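Putative peptidyl-arginine deiminase (Chlorobium tepidum, PDB 1XKN) probably hydrolyses the guanidinium group of agmatine or of arginine residues, releasing ammonia. Local coordinates at residues Ile160-Asn163 against Leu167-Thr170; Leu184-Ile189 against Val202-Asp207; Pro272-Val275 against Glu280-Pro283; Tyr276-Arg281 against Leu330-Gly335. All blocks are in the same frame, centred on the assembly; numbering follows the deposited sequence.

Contact 1: residues Ile160-Asn163 against Leu167-Thr170; sequences IDVN and LLLT
Asp161 and Leu169 form the central hydrogen-bonded pair of two antiparallel strands. Leu169 N reaches Asp161 O at 2.7 Å in a nearly straight bond (178° at the hydrogen), while the return bond from Asp161 N to Leu169 O is weak, bent to 128°. Two residues further toward the turn, Asn163 N donates to Leu167 O at 3.1 Å.

The Asn163 side chain adds a polar link of its own. With chi1 at 81°, its CG sits between the backbone N and the carbonyl carbon, which brings OD1 back to Leu167 N at 2.8 Å; the donor lies above the amide plane. OD1 also takes a bond from Ala165 N inside the connection, so one oxygen ties the turn together, and ND2 is held by Glu227 O. This is a beta hairpin whose strands are joined through residues 163-166, and its strand 167-171 continues the small mixed sheet by pairing in parallel with strand 201-205.

Apolar contacts occupy the face bearing Ile160, Val162 and Leu168. Leu168 reaches both neighbours: CD2 meets Ile160 CG2 at 4.1 Å, and CD1 meets Val162 CG1 at 4.0 Å. Leu197 of helix 186-197 touches both Ile160 and Leu168 there. On the other face the buried carboxylate of Asp161 is satisfied by a salt bridge to Arg223 and by Phe224 N.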
loop_
_atom_site.group_PDB
_atom_site.type_symbol
_atom_site.label_atom_id
_atom_site.label_comp_id
_atom_site.label_asym_id
_atom_site.label_seq_id
_atom_site.Cartn_x
_atom_site.Cartn_y
_atom_site.Cartn_z
ATOM N N ILE A 160 -1.632 6.901 -3.416
ATOM C CA ILE A 160 -2.691 6.787 -4.417
ATOM C C ILE A 160 -3.491 5.505 -4.199
ATOM O O ILE A 160 -3.024 4.576 -3.543
ATOM C CB ILE A 160 -2.118 6.769 -5.863
ATOM C CG1 ILE A 160 -1.174 5.579 -6.039
ATOM C CG2 ILE A 160 -1.387 8.075 -6.152
ATOM C CD1 ILE A 160 -0.769 5.325 -7.480
ATOM N N ASP A 161 -4.707 5.467 -4.735
ATOM C CA ASP A 161 -5.570 4.295 -4.627
ATOM C C ASP A 161 -6.510 4.331 -5.826
ATOM O O ASP A 161 -7.225 5.310 -6.027
ATOM C CB ASP A 161 -6.357 4.329 -3.314
ATOM C CG ASP A 161 -7.121 3.043 -3.058
ATOM O OD1 ASP A 161 -8.276 2.932 -3.514
ATOM O OD2 ASP A 161 -6.553 2.137 -2.412
ATOM N N VAL A 162 -6.500 3.271 -6.628
ATOM C CA VAL A 162 -7.332 3.228 -7.830
ATOM C C VAL A 162 -8.522 2.274 -7.751
ATOM O O VAL A 162 -8.504 1.305 -6.993
ATOM C CB VAL A 162 -6.481 2.854 -9.071
ATOM C CG1 VAL A 162 -5.330 3.837 -9.222
ATOM C CG2 VAL A 162 -5.944 1.430 -8.935
ATOM N N ASN A 163 -9.561 2.548 -8.537
ATOM C CA ASN A 163 -10.742 1.691 -8.532
ATOM C C ASN A 163 -10.672 0.671 -9.667
ATOM O O ASN A 163 -11.571 -0.154 -9.833
ATOM C CB ASN A 163 -12.021 2.536 -8.630
ATOM C CG ASN A 163 -12.336 2.969 -10.047
ATOM O OD1 ASN A 163 -11.440 3.282 -10.826
ATOM N ND2 ASN A 163 -13.619 3.000 -10.382
ATOM N N LEU A 167 -10.653 5.681 -12.026
ATOM C CA LEU A 167 -10.591 6.609 -10.907
ATOM C C LEU A 167 -9.339 6.398 -10.079
ATOM O O LEU A 167 -8.854 5.276 -9.936
ATOM C CB LEU A 167 -11.807 6.444 -9.995
ATOM C CG LEU A 167 -13.194 6.569 -10.625
ATOM C CD1 LEU A 167 -14.242 6.426 -9.529
ATOM C CD2 LEU A 167 -13.332 7.902 -11.335
ATOM N N LEU A 168 -8.813 7.494 -9.544
ATOM C CA LEU A 168 -7.637 7.450 -8.686
ATOM C C LEU A 168 -7.885 8.423 -7.543
ATOM O O LEU A 168 -8.157 9.608 -7.762
ATOM C CB LEU A 168 -6.367 7.830 -9.460
ATOM C CG LEU A 168 -5.063 7.814 -8.650
ATOM C CD1 LEU A 168 -3.885 7.511 -9.561
ATOM C CD2 LEU A 168 -4.865 9.150 -7.937
ATOM N N LEU A 169 -7.811 7.896 -6.326
ATOM C CA LEU A 169 -8.026 8.671 -5.109
ATOM C C LEU A 169 -6.673 9.041 -4.505
ATOM O O LEU A 169 -5.778 8.200 -4.410
ATOM C CB LEU A 169 -8.828 7.834 -4.110
ATOM C CG LEU A 169 -9.288 8.496 -2.813
ATOM C CD1 LEU A 169 -10.320 9.564 -3.139
ATOM C CD2 LEU A 169 -9.886 7.452 -1.874
ATOM N N THR A 170 -6.522 10.298 -4.099
ATOM C CA THR A 170 -5.266 10.752 -3.503
ATOM C C THR A 170 -5.542 11.907 -2.546
ATOM O O THR A 170 -6.700 12.203 -2.250
ATOM C CB THR A 170 -4.266 11.196 -4.602
ATOM O OG1 THR A 170 -2.976 11.419 -4.023
ATOM C CG2 THR A 170 -4.738 12.479 -5.277
#

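Contact 2: residues Leu184-Ile189 against Val202-Asp207; sequences LGKAEI and VLWLGD
The first turn of helix 186-197 and strand 201-205 stand well apart, Lys186 and Trp204 having their CA atoms 10.3 Å from each other with no hydrogen bond between the segments, and the long side chains of these two residues bridge the gap. Lys186 leaves the helix with CG anti to its backbone N (chi1 -173°) and stays extended to the end, running over one face of the indole in the direction opposite to that in which the tryptophan reaches out. Its CE lies 3.5 Å from the centroid of the Trp204 five-membered ring, a CH-pi contact, with NE1 the closest ring atom, and NZ stands 4.1 Å from the same centroid, 15° off the normal, which makes a cation-pi pair.

Helix and strand are consecutive in the chain: with strand 167-171 before them they build a right-handed beta-alpha-beta crossover, in which the helix packs on the sheet and strand 201-205 returns parallel to 167-171. Val202 CG1 lies against the opposite indole face, toward its rim. At the ring edge Ile189 CG2 approaches Trp204 CH2 at 4.3 Å, and NE1 donates to Glu190 OE2, which should help set the rotation of the indole. Gly185 is the N-cap of the helix, and its N is bonded to Glu188 OE1 at 2.9 Å.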
loop_
_atom_site.group_PDB
_atom_site.type_symbol
_atom_site.label_atom_id
_atom_site.label_comp_id
_atom_site.label_asym_id
_atom_site.label_seq_id
_atom_site.Cartn_x
_atom_site.Cartn_y
_atom_site.Cartn_z
ATOM N N LEU A 184 6.895 20.666 -10.085
ATOM C CA LEU A 184 5.601 20.354 -10.684
ATOM C C LEU A 184 4.381 20.941 -9.995
ATOM O O LEU A 184 4.354 21.110 -8.777
ATOM C CB LEU A 184 5.410 18.840 -10.763
ATOM C CG LEU A 184 6.468 18.023 -11.501
ATOM C CD1 LEU A 184 6.036 16.569 -11.522
ATOM C CD2 LEU A 184 6.645 18.551 -12.915
ATOM N N GLY A 185 3.362 21.225 -10.801
ATOM C CA GLY A 185 2.116 21.752 -10.286
ATOM C C GLY A 185 1.044 20.685 -10.414
ATOM O O GLY A 185 1.298 19.606 -10.952
ATOM N N LYS A 186 -0.158 20.986 -9.934
ATOM C CA LYS A 186 -1.268 20.039 -9.979
ATOM C C LYS A 186 -1.582 19.515 -11.382
ATOM O O LYS A 186 -1.789 18.318 -11.566
ATOM C CB LYS A 186 -2.517 20.685 -9.374
ATOM C CG LYS A 186 -3.692 19.743 -9.207
ATOM C CD LYS A 186 -4.843 20.429 -8.491
ATOM C CE LYS A 186 -5.997 19.469 -8.269
ATOM N NZ LYS A 186 -7.103 20.112 -7.507
ATOM N N ALA A 187 -1.619 20.406 -12.369
ATOM C CA ALA A 187 -1.919 19.996 -13.737
ATOM C C ALA A 187 -0.900 18.985 -14.261
ATOM O O ALA A 187 -1.268 17.962 -14.843
ATOM C CB ALA A 187 -1.968 21.214 -14.651
ATOM N N GLU A 188 0.381 19.279 -14.053
ATOM C CA GLU A 188 1.461 18.404 -14.502
ATOM C C GLU A 188 1.398 17.044 -13.815
ATOM O O GLU A 188 1.611 16.004 -14.448
ATOM C CB GLU A 188 2.816 19.069 -14.233
ATOM C CG GLU A 188 3.094 20.272 -15.139
ATOM C CD GLU A 188 4.242 21.135 -14.647
ATOM O OE1 GLU A 188 4.139 21.683 -13.530
ATOM O OE2 GLU A 188 5.244 21.275 -15.380
ATOM N N ILE A 189 1.108 17.052 -12.518
ATOM C CA ILE A 189 1.009 15.814 -11.757
ATOM C C ILE A 189 -0.132 14.961 -12.304
ATOM O O ILE A 189 0.048 13.768 -12.546
ATOM C CB ILE A 189 0.814 16.119 -10.257
ATOM C CG1 ILE A 189 2.110 16.714 -9.706
ATOM C CG2 ILE A 189 0.439 14.850 -9.493
ATOM C CD1 ILE A 189 1.995 17.298 -8.316
ATOM N N VAL A 202 -9.002 12.115 -11.373
ATOM C CA VAL A 202 -8.291 12.139 -10.109
ATOM C C VAL A 202 -9.175 12.796 -9.062
ATOM O O VAL A 202 -9.656 13.917 -9.249
ATOM C CB VAL A 202 -6.968 12.930 -10.209
ATOM C CG1 VAL A 202 -6.252 12.917 -8.867
ATOM C CG2 VAL A 202 -6.085 12.325 -11.291
ATOM N N LEU A 203 -9.395 12.083 -7.964
ATOM C CA LEU A 203 -10.224 12.577 -6.872
ATOM C C LEU A 203 -9.306 13.043 -5.751
ATOM O O LEU A 203 -8.660 12.230 -5.085
ATOM C CB LEU A 203 -11.137 11.457 -6.369
ATOM C CG LEU A 203 -12.078 10.811 -7.390
ATOM C CD1 LEU A 203 -12.732 9.590 -6.771
ATOM C CD2 LEU A 203 -13.129 11.817 -7.839
ATOM N N TRP A 204 -9.256 14.352 -5.536
ATOM C CA TRP A 204 -8.389 14.917 -4.512
ATOM C C TRP A 204 -9.014 15.137 -3.144
ATOM O O TRP A 204 -9.848 16.027 -2.972
ATOM C CB TRP A 204 -7.811 16.255 -4.983
ATOM C CG TRP A 204 -6.936 16.171 -6.183
ATOM C CD1 TRP A 204 -7.328 16.162 -7.490
ATOM C CD2 TRP A 204 -5.505 16.119 -6.190
ATOM N NE1 TRP A 204 -6.223 16.113 -8.315
ATOM C CE2 TRP A 204 -5.094 16.081 -7.540
ATOM C CE3 TRP A 204 -4.530 16.097 -5.183
ATOM C CZ2 TRP A 204 -3.748 16.028 -7.911
ATOM C CZ3 TRP A 204 -3.188 16.043 -5.553
ATOM C CH2 TRP A 204 -2.812 16.007 -6.908
ATOM N N LEU A 205 -8.601 14.331 -2.169
ATOM C CA LEU A 205 -9.086 14.492 -0.802
ATOM C C LEU A 205 -8.180 15.533 -0.151
ATOM O O LEU A 205 -7.241 16.019 -0.785
ATOM C CB LEU A 205 -9.013 13.170 -0.035
ATOM C CG LEU A 205 -9.933 12.063 -0.562
ATOM C CD1 LEU A 205 -9.740 10.801 0.274
ATOM C CD2 LEU A 205 -11.382 12.528 -0.494
ATOM N N GLY A 206 -8.443 15.861 1.109
ATOM C CA GLY A 206 -7.651 16.882 1.774
ATOM C C GLY A 206 -6.472 16.466 2.629
ATOM O O GLY A 206 -5.455 15.983 2.126
ATOM N N ASP A 207 -6.604 16.684 3.934
ATOM C CA ASP A 207 -5.551 16.356 4.889
ATOM C C ASP A 207 -5.637 14.906 5.347
ATOM O O ASP A 207 -6.663 14.249 5.174
ATOM C CB ASP A 207 -5.650 17.275 6.109
ATOM C CG ASP A 207 -5.286 18.714 5.790
ATOM O OD1 ASP A 207 -5.643 19.604 6.587
ATOM O OD2 ASP A 207 -4.632 18.952 4.753
#

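Contact 3: residues Pro272-Val275 against Glu280-Pro283; sequences PEPV and ERLP
The guanidinium of Arg281 has the Pro274 ring over one face and two waters at its edge. Pro274 CB stands 3.8 Å above the guanidinium plane, displaced toward the rim, and the proline CG approaches Arg281 NH2 at 3.8 Å, so this face is met by aliphatic ring carbons. Both waters lie in the plane, where the N-H groups point. One accepts from NH2 and donates to Pro272 O at 2.8 Å. The other is shared three ways, accepting from Arg281 NE and Val275 N and donating to Leu282 O, each at 2.8 Å; it stitches the arginine to the backbones of both segments. The bend at chi2 (66°) folds the arginine back over the segment 272-275 and brings NE to this water.

A single direct hydrogen bond joins the backbones: Leu282 N to Val275 O, 2.9 Å and nearly along the C=O axis. Beside it the side chains of Val275 and Leu282 cross at about a right angle, with Val275 CG1 on Leu282 CD1 at 3.9 Å.

The remaining Arg281 nitrogen bonds go to salt bridges, NH2 with Asp240 and NH1 with Glu241. The contact lies at the base of the small hairpin of strands 276-277 and 280-281, on the surface, with the buried Leu282 side chain touching Tyr277 of strand 276-277 and Trp332.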
loop_
_atom_site.group_PDB
_atom_site.type_symbol
_atom_site.label_atom_id
_atom_site.label_comp_id
_atom_site.label_asym_id
_atom_site.label_seq_id
_atom_site.Cartn_x
_atom_site.Cartn_y
_atom_site.Cartn_z
ATOM N N PRO A 272 -8.785 3.533 14.975
ATOM C CA PRO A 272 -8.346 2.811 16.171
ATOM C C PRO A 272 -8.352 3.776 17.351
ATOM O O PRO A 272 -8.280 4.990 17.153
ATOM C CB PRO A 272 -6.925 2.387 15.814
ATOM C CG PRO A 272 -6.970 2.248 14.327
ATOM C CD PRO A 272 -7.781 3.449 13.903
ATOM N N GLU A 273 -8.454 3.258 18.569
ATOM C CA GLU A 273 -8.394 4.143 19.725
ATOM C C GLU A 273 -6.972 4.680 19.666
ATOM O O GLU A 273 -6.073 3.996 19.189
ATOM C CB GLU A 273 -8.620 3.370 21.023
ATOM C CG GLU A 273 -10.084 3.104 21.308
ATOM C CD GLU A 273 -10.297 2.217 22.520
ATOM O OE1 GLU A 273 -9.328 1.973 23.270
ATOM O OE2 GLU A 273 -11.446 1.782 22.725
ATOM N N PRO A 274 -6.750 5.912 20.139
ATOM C CA PRO A 274 -5.423 6.536 20.126
ATOM C C PRO A 274 -4.263 5.625 20.530
ATOM O O PRO A 274 -4.322 4.941 21.552
ATOM C CB PRO A 274 -5.596 7.714 21.079
ATOM C CG PRO A 274 -7.019 8.123 20.821
ATOM C CD PRO A 274 -7.736 6.790 20.798
ATOM N N VAL A 275 -3.215 5.624 19.708
ATOM C CA VAL A 275 -2.019 4.826 19.953
ATOM C C VAL A 275 -0.822 5.761 20.111
ATOM O O VAL A 275 -0.560 6.608 19.253
ATOM C CB VAL A 275 -1.744 3.841 18.788
ATOM C CG1 VAL A 275 -0.486 3.030 19.072
ATOM C CG2 VAL A 275 -2.932 2.911 18.608
ATOM N N GLU A 280 4.421 10.130 21.794
ATOM C CA GLU A 280 4.079 10.614 20.461
ATOM C C GLU A 280 2.897 9.858 19.867
ATOM O O GLU A 280 2.802 8.636 19.987
ATOM C CB GLU A 280 5.278 10.477 19.519
ATOM C CG GLU A 280 6.591 11.000 20.092
ATOM C CD GLU A 280 7.739 10.936 19.099
ATOM O OE1 GLU A 280 7.709 10.075 18.192
ATOM O OE2 GLU A 280 8.687 11.739 19.234
ATOM N N ARG A 281 1.999 10.598 19.226
ATOM C CA ARG A 281 0.828 10.008 18.585
ATOM C C ARG A 281 1.307 9.252 17.344
ATOM O O ARG A 281 2.091 9.780 16.553
ATOM C CB ARG A 281 -0.159 11.118 18.190
ATOM C CG ARG A 281 -1.475 10.638 17.576
ATOM C CD ARG A 281 -2.301 9.857 18.586
ATOM N NE ARG A 281 -3.626 9.481 18.088
ATOM C CZ ARG A 281 -4.684 10.288 18.069
ATOM N NH1 ARG A 281 -4.590 11.531 18.517
ATOM N NH2 ARG A 281 -5.849 9.843 17.616
ATOM N N LEU A 282 0.849 8.011 17.193
ATOM C CA LEU A 282 1.220 7.178 16.055
ATOM C C LEU A 282 0.046 7.131 15.071
ATOM O O LEU A 282 -1.113 7.170 15.477
ATOM C CB LEU A 282 1.583 5.768 16.527
ATOM C CG LEU A 282 2.634 5.716 17.646
ATOM C CD1 LEU A 282 3.033 4.264 17.913
ATOM C CD2 LEU A 282 3.855 6.536 17.255
ATOM N N PRO A 283 0.337 7.041 13.764
ATOM C CA PRO A 283 -0.685 7.000 12.709
ATOM C C PRO A 283 -1.415 5.672 12.517
ATOM O O PRO A 283 -1.501 5.154 11.404
ATOM C CB PRO A 283 0.098 7.418 11.470
ATOM C CG PRO A 283 1.427 6.770 11.704
ATOM C CD PRO A 283 1.693 7.020 13.183
HETATM O O HOH W 1 -6.847 7.266 16.512
HETATM O O HOH W 2 -3.281 6.874 17.172
#

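Contact 4: residues Tyr276-Arg281 against Leu330-Gly335; sequences YYDGER and LIWGLG
Tyr277 drives its ring edge into the face of Trp332, and this is the tight part of the contact. Tyr277 CD2 sits 3.3 Å above the indole plane, over its centre, and comes within 3.4 Å of Trp332 CE2. The tyrosine ring and the five-membered ring of the indole have their planes at 68° and their centroids 4.6 Å apart, an edge-to-face (T-shaped) pair. Both residues extend from their backbones with CG anti to N, Trp332 at chi1 177°, and the two side chains meet with their CA atoms 7.3 Å apart. Lys32 makes cation-pi contacts with both rings, and Trp332 NE1 is held by Pro30 O.

Tyr277 ends the first strand of a small beta hairpin with a two-residue loop, Asp278 and Gly279, closed by a type I' turn from Tyr277 to Glu280; Trp332 projects from a 3-10 turn, 330-333, in the loop before strand 342-345.

The looser, solvent-facing side consists of two exposed acids at the benzene end of the indole, with no hydrogen bond between the segments. Glu280 OE1 lies near the ring plane, at the edge, 3.6 Å from Trp332 CH2. Asp278 OD2 comes to 3.5 Å from Trp332 CZ2, its carboxylate plane almost perpendicular to the indole.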
loop_
_atom_site.group_PDB
_atom_site.type_symbol
_atom_site.label_atom_id
_atom_site.label_comp_id
_atom_site.label_asym_id
_atom_site.label_seq_id
_atom_site.Cartn_x
_atom_site.Cartn_y
_atom_site.Cartn_z
ATOM N N TYR A 276 -0.106 5.597 21.219
ATOM C CA TYR A 276 1.055 6.419 21.538
ATOM C C TYR A 276 2.265 5.577 21.918
ATOM O O TYR A 276 2.133 4.417 22.304
ATOM C CB TYR A 276 0.740 7.324 22.734
ATOM C CG TYR A 276 -0.319 8.371 22.496
ATOM C CD1 TYR A 276 0.019 9.620 21.985
ATOM C CD2 TYR A 276 -1.658 8.119 22.795
ATOM C CE1 TYR A 276 -0.949 10.598 21.779
ATOM C CE2 TYR A 276 -2.635 9.089 22.591
ATOM C CZ TYR A 276 -2.271 10.326 22.083
ATOM O OH TYR A 276 -3.226 11.292 21.877
ATOM N N TYR A 277 3.441 6.184 21.803
ATOM C CA TYR A 277 4.707 5.571 22.201
ATOM C C TYR A 277 5.704 6.715 22.327
ATOM O O TYR A 277 5.756 7.593 21.466
ATOM C CB TYR A 277 5.220 4.554 21.182
ATOM C CG TYR A 277 6.429 3.803 21.699
ATOM C CD1 TYR A 277 6.306 2.875 22.737
ATOM C CD2 TYR A 277 7.707 4.060 21.194
ATOM C CE1 TYR A 277 7.425 2.226 23.259
ATOM C CE2 TYR A 277 8.832 3.418 21.712
ATOM C CZ TYR A 277 8.683 2.503 22.743
ATOM O OH TYR A 277 9.785 1.861 23.266
ATOM N N ASP A 278 6.495 6.699 23.395
ATOM C CA ASP A 278 7.465 7.761 23.644
ATOM C C ASP A 278 6.754 9.114 23.697
ATOM O O ASP A 278 7.337 10.150 23.383
ATOM C CB ASP A 278 8.557 7.774 22.562
ATOM C CG ASP A 278 9.650 6.752 22.818
ATOM O OD1 ASP A 278 9.633 6.108 23.889
ATOM O OD2 ASP A 278 10.536 6.589 21.946
ATOM N N GLY A 279 5.485 9.084 24.095
ATOM C CA GLY A 279 4.699 10.301 24.198
ATOM C C GLY A 279 4.303 10.908 22.866
ATOM O O GLY A 279 3.889 12.067 22.807
ATOM N N GLU A 280 4.421 10.130 21.794
ATOM C CA GLU A 280 4.079 10.614 20.461
ATOM C C GLU A 280 2.897 9.858 19.867
ATOM O O GLU A 280 2.802 8.636 19.987
ATOM C CB GLU A 280 5.278 10.477 19.519
ATOM C CG GLU A 280 6.591 11.000 20.092
ATOM C CD GLU A 280 7.739 10.936 19.099
ATOM O OE1 GLU A 280 7.709 10.075 18.192
ATOM O OE2 GLU A 280 8.687 11.739 19.234
ATOM N N ARG A 281 1.999 10.598 19.226
ATOM C CA ARG A 281 0.828 10.008 18.585
ATOM C C ARG A 281 1.307 9.252 17.344
ATOM O O ARG A 281 2.091 9.780 16.553
ATOM C CB ARG A 281 -0.159 11.118 18.190
ATOM C CG ARG A 281 -1.475 10.638 17.576
ATOM C CD ARG A 281 -2.301 9.857 18.586
ATOM N NE ARG A 281 -3.626 9.481 18.088
ATOM C CZ ARG A 281 -4.684 10.288 18.069
ATOM N NH1 ARG A 281 -4.590 11.531 18.517
ATOM N NH2 ARG A 281 -5.849 9.843 17.616
ATOM N N LEU A 330 4.505 -2.629 15.109
ATOM C CA LEU A 330 4.857 -2.257 13.747
ATOM C C LEU A 330 4.615 -0.773 13.495
ATOM O O LEU A 330 5.439 -0.100 12.876
ATOM C CB LEU A 330 4.055 -3.083 12.739
ATOM C CG LEU A 330 4.351 -2.787 11.265
ATOM C CD1 LEU A 330 5.810 -3.101 10.960
ATOM C CD2 LEU A 330 3.429 -3.620 10.376
ATOM N N ILE A 331 3.489 -0.266 13.993
ATOM C CA ILE A 331 3.105 1.130 13.794
ATOM C C ILE A 331 4.104 2.174 14.310
ATOM O O ILE A 331 4.019 3.350 13.953
ATOM C CB ILE A 331 1.689 1.396 14.387
ATOM C CG1 ILE A 331 1.107 2.685 13.803
ATOM C CG2 ILE A 331 1.751 1.485 15.899
ATOM C CD1 ILE A 331 0.985 2.671 12.285
ATOM N N TRP A 332 5.046 1.748 15.147
ATOM C CA TRP A 332 6.068 2.657 15.664
ATOM C C TRP A 332 6.939 3.069 14.474
ATOM O O TRP A 332 7.651 4.070 14.525
ATOM C CB TRP A 332 6.906 1.952 16.740
ATOM C CG TRP A 332 8.049 2.756 17.322
ATOM C CD1 TRP A 332 9.309 2.300 17.589
ATOM C CD2 TRP A 332 8.029 4.135 17.730
ATOM N NE1 TRP A 332 10.076 3.305 18.135
ATOM C CE2 TRP A 332 9.317 4.441 18.233
ATOM C CE3 TRP A 332 7.053 5.138 17.722
ATOM C CZ2 TRP A 332 9.653 5.708 18.719
ATOM C CZ3 TRP A 332 7.386 6.403 18.208
ATOM C CH2 TRP A 332 8.678 6.674 18.700
ATOM N N GLY A 333 6.862 2.284 13.399
ATOM C CA GLY A 333 7.612 2.580 12.188
ATOM C C GLY A 333 6.879 3.625 11.360
ATOM O O GLY A 333 7.381 4.087 10.332
ATOM N N LEU A 334 5.676 3.976 11.819
ATOM C CA LEU A 334 4.815 4.980 11.199
ATOM C C LEU A 334 4.081 4.504 9.943
ATOM O O LEU A 334 3.647 5.306 9.112
ATOM C CB LEU A 334 5.617 6.257 10.908
ATOM C CG LEU A 334 6.464 6.756 12.087
ATOM C CD1 LEU A 334 7.213 8.014 11.672
ATOM C CD2 LEU A 334 5.580 7.042 13.299
ATOM N N GLY A 335 3.938 3.187 9.831
ATOM C CA GLY A 335 3.245 2.571 8.712
ATOM C C GLY A 335 2.820 1.183 9.157
ATOM O O GLY A 335 3.386 0.653 10.116
#

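Overall arrangement
Contact 1 is wholly buried, whereas contact 3 lies at the surface and contacts 2 and 4 are partly buried. The four fall into two groups. Contacts 1 and 2 share one small sheet: strands 167-171 and 201-205 are neighbours in it, and Thr170 CG2 packs on Trp204 CE3 at 3.6 Å. Contacts 3 and 4, whose centres are about 7 Å apart, are built round the hairpin 276-281, and Leu282 CD2 meets Trp332 CE3 at 3.5 Å. The groups do not touch; their centres are about 25 to 28 Å apart. Backbone bonding and leucine packing dominate contact 1, water bridging contact 3, and tryptophan faces contacts 2 and 4, met by lysine and tyrosine respectively.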